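Local coordinates for protein phytase (Debaryomyces castellii, PDB 2GFI) that probably removes phosphate groups from phytate (inositol hexakisphosphate), acting as a 3-phytase of the histidine acid phosphatase family, at residues L10-G13 and Q14-Q18. Sequence-based numbering, arbitrary orientation.
Sequences LLVG and QGAYQ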
loop_
_atom_site.group_PDB
_atom_site.type_symbol
_atom_site.label_atom_id
_atom_site.label_comp_id
_atom_site.label_asym_id
_atom_site.label_seq_id
_atom_site.Cartn_x
_atom_site.Cartn_y
_atom_site.Cartn_z
ATOM N N LEU A 10 8.714 -6.591 -4.927
ATOM C CA LEU A 10 7.918 -6.583 -6.155
ATOM C C LEU A 10 8.779 -6.292 -7.378
ATOM O O LEU A 10 9.541 -5.336 -7.413
ATOM C CB LEU A 10 6.751 -5.583 -6.075
ATOM C CG LEU A 10 5.795 -5.800 -4.904
ATOM C CD1 LEU A 10 4.806 -4.653 -4.836
ATOM C CD2 LEU A 10 5.080 -7.153 -5.000
ATOM N N LEU A 11 8.602 -7.129 -8.375
ATOM C CA LEU A 11 9.258 -7.021 -9.664
ATOM C C LEU A 11 8.398 -6.193 -10.624
ATOM O O LEU A 11 8.118 -6.604 -11.765
ATOM C CB LEU A 11 9.446 -8.437 -10.201
ATOM C CG LEU A 11 10.765 -9.201 -9.981
ATOM C CD1 LEU A 11 11.826 -8.530 -9.166
ATOM C CD2 LEU A 11 10.558 -10.694 -9.626
ATOM N N VAL A 12 7.958 -5.042 -10.142
ATOM C CA VAL A 12 7.158 -4.104 -10.925
ATOM C C VAL A 12 7.305 -2.757 -10.244
ATOM O O VAL A 12 7.454 -2.695 -9.002
ATOM C CB VAL A 12 5.671 -4.517 -10.950
ATOM C CG1 VAL A 12 4.998 -4.295 -9.532
ATOM C CG2 VAL A 12 4.899 -3.813 -12.104
ATOM N N GLY A 13 7.264 -1.676 -11.013
ATOM C CA GLY A 13 7.256 -0.358 -10.399
ATOM C C GLY A 13 5.879 0.279 -10.427
ATOM O O GLY A 13 4.848 -0.408 -10.535
ATOM N N GLN A 14 5.865 1.614 -10.376
ATOM C CA GLN A 14 4.651 2.363 -10.176
ATOM C C GLN A 14 3.765 2.409 -11.412
ATOM O O GLN A 14 2.581 2.763 -11.313
ATOM C CB GLN A 14 4.988 3.765 -9.690
ATOM C CG GLN A 14 5.855 3.773 -8.454
ATOM C CD GLN A 14 5.277 2.901 -7.376
ATOM O OE1 GLN A 14 5.931 1.927 -6.926
ATOM N NE2 GLN A 14 4.051 3.212 -6.954
ATOM N N GLY A 15 4.325 2.037 -12.560
ATOM C CA GLY A 15 3.581 1.973 -13.809
ATOM C C GLY A 15 2.337 1.109 -13.745
ATOM O O GLY A 15 1.439 1.213 -14.607
ATOM N N ALA A 16 2.284 0.234 -12.743
ATOM C CA ALA A 16 1.143 -0.629 -12.548
ATOM C C ALA A 16 -0.129 0.174 -12.197
ATOM O O ALA A 16 -1.251 -0.317 -12.403
ATOM C CB ALA A 16 1.457 -1.659 -11.415
ATOM N N TYR A 17 0.059 1.400 -11.704
ATOM C CA TYR A 17 -1.020 2.195 -11.124
ATOM C C TYR A 17 -1.464 3.336 -11.990
ATOM O O TYR A 17 -2.408 4.052 -11.623
ATOM C CB TYR A 17 -0.563 2.810 -9.806
ATOM C CG TYR A 17 -0.175 1.778 -8.811
ATOM C CD1 TYR A 17 -1.153 1.022 -8.142
ATOM C CD2 TYR A 17 1.172 1.514 -8.537
ATOM C CE1 TYR A 17 -0.804 0.064 -7.237
ATOM C CE2 TYR A 17 1.525 0.530 -7.608
ATOM C CZ TYR A 17 0.528 -0.170 -6.960
ATOM O OH TYR A 17 0.864 -1.135 -6.021
ATOM N N GLN A 18 -0.738 3.532 -13.096
ATOM C CA GLN A 18 -0.736 4.815 -13.793
ATOM C C GLN A 18 -2.065 5.177 -14.462
ATOM O O GLN A 18 -2.278 6.335 -14.800
ATOM C CB GLN A 18 0.362 4.829 -14.847
ATOM C CG GLN A 18 0.021 3.886 -16.015
ATOM C CD GLN A 18 1.145 3.800 -16.999
ATOM O OE1 GLN A 18 1.272 4.651 -17.879
ATOM N NE2 GLN A 18 1.981 2.778 -16.854
#
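Val12 and Ala16 touch through their methyl groups, four residues apart along the chain. From CB, the Val12 side chain splits. With chi1 at 71°, CG2 swings opposite the backbone N, and that puts it on the Ala16 side, with Val12 CG2 4.1 Å from Ala16 CB. The other branch, CG1, makes no close contact with residues 14-18. The Val12 side chain also packs on Tyr31. The Ala16 methyl points back toward residues 10-13. Ala16 CB also lies 3.7 Å from Gly13 O. The same methyl sits above one face of the Tyr17 ring, nearer its margin than its centre, while Gln14 CA comes to the ring's edge in its own plane.

Ala16 N gives a long, weak bond to Gly13 O, 3.4 Å, though it is nearly straight at 170°. This is an i to i+3 backbone bond of the kind that defines a 3-10 turn. It opens the short 3-10 segment 14-16, and Tyr17 N to Gln14 O, at 2.9 Å, repeats the pattern. Just upstream, Leu11 is the centre of an inverse gamma turn, with a weak bond from Val12 N to Leu10 O. The stretch belongs to the long N-terminal loop region before strand 59-69, at the surface and away from the predicted catalytic residues.

Gln18 folds its side chain back on the turn. Gln18 NE2 donates to Gly15 O at 2.8 Å, in the carbonyl plane and on a lone pair. The assembly adds further ties. Val12 O accepts a hydrogen bond from Asn7 of the second subunit, and Ala16 O accepts one from Gln45 of the fourth.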